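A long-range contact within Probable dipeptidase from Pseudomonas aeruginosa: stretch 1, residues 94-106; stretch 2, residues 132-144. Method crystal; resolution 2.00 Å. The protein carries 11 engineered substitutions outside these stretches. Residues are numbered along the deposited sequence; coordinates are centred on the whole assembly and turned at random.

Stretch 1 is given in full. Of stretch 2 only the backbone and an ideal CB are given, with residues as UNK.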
ATOM      1  N   GLN A  94     -17.894  -3.144   3.074  1.00 21.17           N
ATOM      2  CA  GLN A  94     -16.538  -3.689   2.869  1.00 20.60           C
ATOM      3  C   GLN A  94     -15.623  -3.315   4.063  1.00 20.28           C
ATOM      4  O   GLN A  94     -14.854  -4.158   4.544  1.00 20.00           O
ATOM      5  CB  GLN A  94     -15.925  -3.194   1.548  1.00 20.58           C
ATOM      6  CG  GLN A  94     -16.677  -3.594   0.261  1.00 21.84           C
ATOM      7  CD  GLN A  94     -16.395  -2.685  -0.957  1.00 21.78           C
ATOM      8  OE1 GLN A  94     -15.309  -2.108  -1.105  1.00 21.72           O
ATOM      9  NE2 GLN A  94     -17.392  -2.565  -1.843  1.00 23.20           N
ATOM     10  N   GLN A  95     -15.734  -2.071   4.557  1.00 19.13           N
ATOM     11  CA  GLN A  95     -14.946  -1.615   5.723  1.00 18.67           C
ATOM     12  C   GLN A  95     -15.363  -2.370   6.972  1.00 18.96           C
ATOM     13  O   GLN A  95     -14.515  -2.808   7.750  1.00 18.23           O
ATOM     14  CB  GLN A  95     -15.130  -0.129   6.015  1.00 17.81           C
ATOM     15  CG  GLN A  95     -14.687   0.865   4.952  1.00 17.10           C
ATOM     16  CD  GLN A  95     -14.882   2.284   5.453  1.00 19.35           C
ATOM     17  OE1 GLN A  95     -16.007   2.685   5.806  1.00 20.56           O
ATOM     18  NE2 GLN A  95     -13.804   3.056   5.487  1.00 16.97           N
ATOM     19  N   GLU A  96     -16.669  -2.510   7.172  1.00 18.44           N
ATOM     20  CA  GLU A  96     -17.156  -3.179   8.374  1.00 18.96           C
ATOM     21  C   GLU A  96     -16.738  -4.665   8.415  1.00 18.12           C
ATOM     22  O   GLU A  96     -16.382  -5.165   9.459  1.00 17.59           O
ATOM     23  CB  GLU A  96     -18.662  -3.032   8.509  1.00 19.96           C
ATOM     24  CG  GLU A  96     -19.126  -1.609   8.863  1.00 23.14           C
ATOM     25  CD  GLU A  96     -18.672  -1.135  10.257  1.00 27.82           C
ATOM     26  OE1 GLU A  96     -18.711  -1.925  11.229  1.00 30.53           O
ATOM     27  OE2 GLU A  96     -18.288   0.045  10.376  1.00 29.33           O
ATOM     28  N   ILE A  97     -16.816  -5.347   7.272  1.00 17.70           N
ATOM     29  CA  ILE A  97     -16.348  -6.714   7.135  1.00 17.81           C
ATOM     30  C   ILE A  97     -14.890  -6.823   7.551  1.00 18.00           C
ATOM     31  O   ILE A  97     -14.537  -7.694   8.357  1.00 17.51           O
ATOM     32  CB  ILE A  97     -16.595  -7.260   5.697  1.00 18.34           C
ATOM     33  CG1 ILE A  97     -18.118  -7.421   5.479  1.00 18.53           C
ATOM     34  CG2 ILE A  97     -15.840  -8.610   5.471  1.00 18.12           C
ATOM     35  CD1 ILE A  97     -18.512  -7.823   4.116  1.00 22.02           C
ATOM     36  N   ARG A  98     -14.049  -5.927   7.031  1.00 18.24           N
ATOM     37  CA  ARG A  98     -12.607  -5.972   7.334  1.00 18.30           C
ATOM     38  C   ARG A  98     -12.318  -5.742   8.820  1.00 19.23           C
ATOM     39  O   ARG A  98     -11.471  -6.433   9.418  1.00 18.49           O
ATOM     40  CB  ARG A  98     -11.825  -5.056   6.392  1.00 18.12           C
ATOM     41  CG  ARG A  98     -11.697  -5.694   5.006  1.00 16.60           C
ATOM     42  CD  ARG A  98     -11.085  -4.783   3.977  1.00 15.96           C
ATOM     43  NE  ARG A  98     -10.628  -5.558   2.833  1.00 14.98           N
ATOM     44  CZ  ARG A  98     -11.119  -5.441   1.600  1.00 19.37           C
ATOM     45  NH1 ARG A  98     -10.642  -6.212   0.634  1.00 16.49           N
ATOM     46  NH2 ARG A  98     -12.095  -4.561   1.337  1.00 17.55           N
ATOM     47  N   TYR A  99     -13.079  -4.832   9.430  1.00 19.49           N
ATOM     48  CA  TYR A  99     -13.007  -4.615  10.882  1.00 20.13           C
ATOM     49  C   TYR A  99     -13.376  -5.863  11.692  1.00 19.92           C
ATOM     50  O   TYR A  99     -12.730  -6.186  12.686  1.00 20.35           O
ATOM     51  CB  TYR A  99     -13.923  -3.445  11.295  1.00 21.53           C
ATOM     52  CG  TYR A  99     -13.803  -3.104  12.764  1.00 22.41           C
ATOM     53  CD1 TYR A  99     -12.722  -2.360  13.233  1.00 23.50           C
ATOM     54  CD2 TYR A  99     -14.761  -3.527  13.682  1.00 23.32           C
ATOM     55  CE1 TYR A  99     -12.603  -2.038  14.583  1.00 24.73           C
ATOM     56  CE2 TYR A  99     -14.638  -3.216  15.052  1.00 24.45           C
ATOM     57  CZ  TYR A  99     -13.556  -2.479  15.477  1.00 23.95           C
ATOM     58  OH  TYR A  99     -13.416  -2.157  16.802  1.00 27.36           O
ATOM     59  N   LYS A 100     -14.430  -6.554  11.283  1.00 19.96           N
ATOM     60  CA  LYS A 100     -14.844  -7.762  11.993  1.00 20.50           C
ATOM     61  C   LYS A 100     -13.815  -8.884  11.844  1.00 19.35           C
ATOM     62  O   LYS A 100     -13.599  -9.656  12.777  1.00 18.41           O
ATOM     63  CB  LYS A 100     -16.208  -8.241  11.511  1.00 21.16           C
ATOM     64  CG  LYS A 100     -17.388  -7.560  12.205  1.00 25.25           C
ATOM     65  CD  LYS A 100     -18.701  -7.957  11.517  1.00 30.40           C
ATOM     66  CE  LYS A 100     -19.019  -9.467  11.680  1.00 33.10           C
ATOM     67  NZ  LYS A 100     -20.068  -9.753  12.707  1.00 35.61           N
ATOM     68  N   ILE A 101     -13.180  -8.968  10.674  1.00 18.30           N
ATOM     69  CA  ILE A 101     -12.086  -9.940  10.461  1.00 18.66           C
ATOM     70  C   ILE A 101     -10.918  -9.736  11.450  1.00 18.93           C
ATOM     71  O   ILE A 101     -10.424 -10.703  12.092  1.00 19.69           O
ATOM     72  CB  ILE A 101     -11.578  -9.918   8.989  1.00 18.69           C
ATOM     73  CG1 ILE A 101     -12.652 -10.470   8.041  1.00 18.65           C
ATOM     74  CG2 ILE A 101     -10.224 -10.722   8.830  1.00 18.32           C
ATOM     75  CD1 ILE A 101     -12.255 -10.395   6.533  1.00 18.42           C
ATOM     76  N   LEU A 102     -10.497  -8.484  11.588  1.00 18.64           N
ATOM     77  CA  LEU A 102      -9.331  -8.112  12.395  1.00 19.18           C
ATOM     78  C   LEU A 102      -9.559  -8.299  13.880  1.00 19.23           C
ATOM     79  O   LEU A 102      -8.751  -8.911  14.570  1.00 20.34           O
ATOM     80  CB  LEU A 102      -8.894  -6.666  12.101  1.00 18.24           C
ATOM     81  CG  LEU A 102      -8.373  -6.390  10.676  1.00 20.28           C
ATOM     82  CD1 LEU A 102      -8.086  -4.916  10.474  1.00 19.19           C
ATOM     83  CD2 LEU A 102      -7.095  -7.218  10.431  1.00 17.41           C
ATOM     84  N   THR A 103     -10.657  -7.770  14.394  1.00 20.41           N
ATOM     85  CA  THR A 103     -10.946  -7.955  15.813  1.00 20.75           C
ATOM     86  C   THR A 103     -11.286  -9.428  16.076  1.00 20.84           C
ATOM     87  O   THR A 103     -11.068  -9.948  17.181  1.00 20.84           O
ATOM     88  CB  THR A 103     -12.085  -7.042  16.275  1.00 20.89           C
ATOM     89  OG1 THR A 103     -13.233  -7.277  15.471  1.00 20.68           O
ATOM     90  CG2 THR A 103     -11.694  -5.565  16.150  1.00 22.77           C
ATOM     91  N   GLY A 104     -11.822 -10.100  15.060  1.00 20.44           N
ATOM     92  CA  GLY A 104     -12.156 -11.509  15.189  1.00 21.14           C
ATOM     93  C   GLY A 104     -10.927 -12.407  15.283  1.00 21.50           C
ATOM     94  O   GLY A 104     -10.992 -13.451  15.922  1.00 22.77           O
ATOM     95  N   MET A 105      -9.817 -12.008  14.645  1.00 20.61           N
ATOM     96  CA  MET A 105      -8.548 -12.747  14.673  1.00 20.12           C
ATOM     97  C   MET A 105      -7.982 -12.715  16.079  1.00 20.54           C
ATOM     98  O   MET A 105      -7.480 -13.714  16.552  1.00 21.00           O
ATOM     99  CB  MET A 105      -7.483 -12.165  13.692  1.00 19.65           C
ATOM    100  CG  MET A 105      -7.782 -12.323  12.199  1.00 21.57           C
ATOM    101  SD  MET A 105      -6.703 -11.375  11.055  1.00 18.12           S
ATOM    102  CE  MET A 105      -5.163 -12.234  11.321  1.00 16.40           C
ATOM    103  N   VAL A 106      -8.079 -11.561  16.733  1.00 21.35           N
ATOM    104  CA  VAL A 106      -7.633 -11.371  18.115  1.00 22.04           C
ATOM    105  C   VAL A 106      -8.548 -12.121  19.088  1.00 23.14           C
ATOM    106  O   VAL A 106      -8.075 -12.719  20.065  1.00 23.22           O
ATOM    107  CB  VAL A 106      -7.612  -9.866  18.494  1.00 22.10           C
ATOM    108  CG1 VAL A 106      -7.221  -9.681  19.966  1.00 22.27           C
ATOM    109  CG2 VAL A 106      -6.659  -9.085  17.579  1.00 20.90           C
ATOM    110  N   UNK A 132       1.610  -8.710  15.333  1.00 16.52           N
ATOM    111  CA  UNK A 132       1.093  -7.374  15.648  1.00 16.66           C
ATOM    112  C   UNK A 132       0.426  -6.711  14.443  1.00 16.92           C
ATOM    113  O   UNK A 132       1.078  -6.307  13.460  1.00 16.94           O
ATOM    114  CB  UNK A 132       2.226  -6.483  16.162  1.00 16.66           C
ATOM    115  N   UNK A 133      -0.891  -6.636  14.507  1.00 17.43           N
ATOM    116  CA  UNK A 133      -1.665  -5.926  13.488  1.00 17.24           C
ATOM    117  C   UNK A 133      -1.656  -4.442  13.780  1.00 17.18           C
ATOM    118  O   UNK A 133      -1.947  -4.023  14.909  1.00 17.09           O
ATOM    119  CB  UNK A 133      -3.102  -6.448  13.425  1.00 17.24           C
ATOM    120  N   UNK A 134      -1.318  -3.643  12.769  1.00 16.36           N
ATOM    121  CA  UNK A 134      -1.532  -2.213  12.834  1.00 17.43           C
ATOM    122  C   UNK A 134      -2.764  -1.951  11.959  1.00 16.83           C
ATOM    123  O   UNK A 134      -2.775  -2.301  10.775  1.00 17.12           O
ATOM    124  CB  UNK A 134      -0.306  -1.423  12.372  1.00 17.43           C
ATOM    125  N   UNK A 135      -3.827  -1.438  12.576  1.00 16.77           N
ATOM    126  CA  UNK A 135      -5.095  -1.273  11.886  1.00 14.69           C
ATOM    127  C   UNK A 135      -4.961   0.015  11.119  1.00 15.64           C
ATOM    128  O   UNK A 135      -4.789   1.073  11.715  1.00 14.65           O
ATOM    129  CB  UNK A 135      -6.291  -1.256  12.840  1.00 14.69           C
ATOM    130  N   UNK A 136      -5.027  -0.080   9.796  1.00 15.75           N
ATOM    131  CA  UNK A 136      -4.932   1.134   8.973  1.00 16.33           C
ATOM    132  C   UNK A 136      -6.267   1.294   8.261  1.00 15.91           C
ATOM    133  O   UNK A 136      -7.175   0.495   8.477  1.00 16.21           O
ATOM    134  CB  UNK A 136      -3.774   1.060   7.976  1.00 16.33           C
ATOM    135  N   UNK A 137      -6.393   2.344   7.460  1.00 16.44           N
ATOM    136  CA  UNK A 137      -7.600   2.623   6.700  1.00 16.19           C
ATOM    137  C   UNK A 137      -7.079   3.262   5.428  1.00 17.33           C
ATOM    138  O   UNK A 137      -6.177   4.105   5.490  1.00 18.23           O
ATOM    139  CB  UNK A 137      -8.591   3.514   7.451  1.00 16.19           C
ATOM    140  N   UNK A 138      -7.595   2.845   4.276  1.00 17.58           N
ATOM    141  CA  UNK A 138      -7.183   3.452   3.025  1.00 18.84           C
ATOM    142  C   UNK A 138      -8.437   3.756   2.241  1.00 19.00           C
ATOM    143  O   UNK A 138      -9.306   2.891   2.114  1.00 20.15           O
ATOM    144  CB  UNK A 138      -6.234   2.547   2.237  1.00 18.84           C
ATOM    145  N   UNK A 139      -8.532   5.003   1.776  1.00 19.66           N
ATOM    146  CA  UNK A 139      -9.606   5.508   0.888  1.00 18.84           C
ATOM    147  C   UNK A 139     -10.714   6.274   1.632  1.00 19.06           C
ATOM    148  O   UNK A 139     -11.460   5.691   2.439  1.00 18.89           O
ATOM    149  CB  UNK A 139     -10.235   4.336   0.131  1.00 18.84           C
ATOM    150  N   UNK A 140     -10.830   7.574   1.363  1.00 17.92           N
ATOM    151  CA  UNK A 140     -11.883   8.390   1.996  1.00 17.52           C
ATOM    152  C   UNK A 140     -13.278   8.183   1.378  1.00 18.26           C
ATOM    153  O   UNK A 140     -14.273   8.636   1.943  1.00 18.05           O
ATOM    154  CB  UNK A 140     -11.507   9.870   1.899  1.00 17.52           C
ATOM    155  N   UNK A 141     -13.344   7.517   0.217  1.00 19.00           N
ATOM    156  CA  UNK A 141     -14.618   7.265  -0.472  1.00 20.64           C
ATOM    157  C   UNK A 141     -15.768   6.749   0.437  1.00 21.38           C
ATOM    158  O   UNK A 141     -16.850   7.329   0.438  1.00 22.37           O
ATOM    159  CB  UNK A 141     -14.375   6.247  -1.588  1.00 20.64           C
ATOM    160  N   UNK A 142     -15.547   5.682   1.236  1.00 22.30           N
ATOM    161  CA  UNK A 142     -16.675   5.231   2.072  1.00 22.43           C
ATOM    162  C   UNK A 142     -17.202   6.243   3.106  1.00 23.29           C
ATOM    163  O   UNK A 142     -18.324   6.075   3.611  1.00 23.00           O
ATOM    164  CB  UNK A 142     -16.252   3.963   2.816  1.00 22.43           C
ATOM    165  N   UNK A 143     -16.424   7.284   3.418  1.00 23.21           N
ATOM    166  CA  UNK A 143     -16.752   8.152   4.550  1.00 24.38           C
ATOM    167  C   UNK A 143     -17.716   9.301   4.218  1.00 25.77           C
ATOM    168  O   UNK A 143     -18.204   9.959   5.136  1.00 26.19           O
ATOM    169  CB  UNK A 143     -15.458   8.738   5.119  1.00 24.38           C
ATOM    170  N   UNK A 144     -17.971   9.570   2.939  1.00 26.22           N
ATOM    171  CA  UNK A 144     -18.887  10.667   2.578  1.00 27.49           C
ATOM    172  C   UNK A 144     -18.322  12.006   3.034  1.00 28.20           C
ATOM    173  O   UNK A 144     -17.105  12.195   2.997  1.00 28.65           O
ATOM    174  CB  UNK A 144     -20.269  10.444   3.195  1.00 27.49           C
TER

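Stretch 1 is a helix that crosses the strand of stretch 2 at 155°, nearly antiparallel, with the axes 10.6 Å apart at closest approach.

Position 132 has strand angles, and its CB finds nothing of the helix within 5.5 Å; the residue is A132.

Position 133 points toward the helix, its ideal CB 5.0 Å from L102 CD2, with M105 nearby. The lining is apolar and offers no partner for a polar group, so leucine, isoleucine, valine or methionine would suit, and extended phi/psi favours a beta-branched one. It is I133. With chi1 m and chi2 t, its CD1 lies 3.9 Å from L102 CD2 and 4.1 Å from M105 SD.

Position 134 points away, leaving its choice to other surroundings; V134 is at ease in a strand.

Position 135 returns toward the helix, its ideal CB 4.7 Å from L102 CD1, while the Y99 ring stands farther off. Leucine could cover the nearer leucine; a long, flexible apolar chain could reach the ring as well. M135, with chi1 and chi2 both t, does so: its CE lies 3.8 Å from Y99 CE1 and 4.2 Å from L102 CD1. M135 SD sits 5.0 Å from the centroid of the Y99 ring, at its edge.

Position 136 points away again; it is S136.

Position 137 points sideways, with no helix atom near its CB. A short side chain would miss stretch 1, whereas a long one could approach the amide of Q95. M137 does, its SD 3.8 Å from Q95 NE2, a contact rather than a hydrogen bond.

Positions 138 and 139 make no direct contact. The first points sideways and is L138; the second points toward the helix without reaching it, has positive phi, which glycine or asparagine tolerates best, and is N139. Their carbonyls matter more: a water that accepts from Q95 NE2 (2.9 Å) lies 2.7 Å from L138 O and 2.9 Å from N139 O.

Position 140 points away and is A140. At 141 CB is sideways and a 3-10 segment begins; Y141 makes no contact, though its end comes nearer.

Position 142 faces Q95, its ideal CB a tight 3.3 Å from Q95 OE1. A compact residue suits, and phi of -62° admits proline. It is P142, whose ring carbon takes that place.

Position 143 points sideways, but a medium apolar chain could reach back; L143 brings CD2 to 3.8 Å from Q95 NE2.

Position 144 has phi 64° and psi -143°, favouring glycine: G144.

Stretch 2 (132-144) AIVMSMLNAYPLG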
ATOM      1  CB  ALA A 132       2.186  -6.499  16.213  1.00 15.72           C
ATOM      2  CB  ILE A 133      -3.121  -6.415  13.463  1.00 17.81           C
ATOM      3  CG1 ILE A 133      -3.192  -7.848  12.924  1.00 18.16           C
ATOM      4  CG2 ILE A 133      -4.030  -5.450  12.644  1.00 17.53           C
ATOM      5  CD1 ILE A 133      -4.558  -8.504  13.130  1.00 17.86           C
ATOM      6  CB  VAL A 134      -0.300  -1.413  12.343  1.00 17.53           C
ATOM      7  CG1 VAL A 134      -0.655   0.079  12.189  1.00 19.24           C
ATOM      8  CG2 VAL A 134       0.875  -1.611  13.311  1.00 17.40           C
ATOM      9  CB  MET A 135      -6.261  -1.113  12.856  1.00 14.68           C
ATOM     10  CG  MET A 135      -7.632  -1.008  12.148  1.00 14.48           C
ATOM     11  SD  MET A 135      -9.109  -1.014  13.264  1.00 10.06           S
ATOM     12  CE  MET A 135      -8.956  -2.686  13.923  1.00 17.73           C
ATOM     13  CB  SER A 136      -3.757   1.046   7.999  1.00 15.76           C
ATOM     14  OG  SER A 136      -3.812  -0.156   7.234  1.00 16.85           O
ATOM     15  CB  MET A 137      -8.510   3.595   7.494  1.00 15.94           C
ATOM     16  CG  MET A 137      -9.837   3.946   6.834  1.00 15.83           C
ATOM     17  SD  MET A 137     -11.204   4.426   7.934  1.00 15.21           S
ATOM     18  CE  MET A 137     -10.711   6.051   8.354  1.00 15.25           C
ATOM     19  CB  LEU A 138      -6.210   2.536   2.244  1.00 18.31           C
ATOM     20  CG  LEU A 138      -5.589   3.012   0.920  1.00 18.13           C
ATOM     21  CD1 LEU A 138      -4.589   4.136   1.144  1.00 13.09           C
ATOM     22  CD2 LEU A 138      -4.871   1.844   0.226  1.00 18.24           C
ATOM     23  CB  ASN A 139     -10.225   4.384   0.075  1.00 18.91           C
ATOM     24  CG  ASN A 139     -10.972   4.883  -1.155  1.00 18.99           C
ATOM     25  OD1 ASN A 139     -10.867   6.051  -1.549  1.00 14.91           O
ATOM     26  ND2 ASN A 139     -11.683   3.973  -1.798  1.00 17.73           N
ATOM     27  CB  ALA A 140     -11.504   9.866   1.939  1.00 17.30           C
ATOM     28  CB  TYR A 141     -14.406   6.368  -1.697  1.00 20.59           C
ATOM     29  CG  TYR A 141     -15.700   5.966  -2.382  1.00 22.24           C
ATOM     30  CD1 TYR A 141     -16.339   6.841  -3.281  1.00 21.98           C
ATOM     31  CD2 TYR A 141     -16.293   4.711  -2.137  1.00 19.44           C
ATOM     32  CE1 TYR A 141     -17.531   6.486  -3.913  1.00 21.08           C
ATOM     33  CE2 TYR A 141     -17.503   4.355  -2.769  1.00 20.88           C
ATOM     34  CZ  TYR A 141     -18.101   5.245  -3.651  1.00 20.23           C
ATOM     35  OH  TYR A 141     -19.275   4.900  -4.277  1.00 22.66           O
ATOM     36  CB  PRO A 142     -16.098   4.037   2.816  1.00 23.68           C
ATOM     37  CG  PRO A 142     -14.902   3.598   2.020  1.00 22.55           C
ATOM     38  CD  PRO A 142     -14.353   4.831   1.413  1.00 22.56           C
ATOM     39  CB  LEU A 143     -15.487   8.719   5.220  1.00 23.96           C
ATOM     40  CG  LEU A 143     -14.276   7.850   5.587  1.00 23.25           C
ATOM     41  CD1 LEU A 143     -13.236   8.702   6.333  1.00 21.49           C
ATOM     42  CD2 LEU A 143     -14.726   6.655   6.423  1.00 21.32           C
TER
HETATM   43  O   HOH W   1     -11.609   2.962   3.543  1.00 18.29           O
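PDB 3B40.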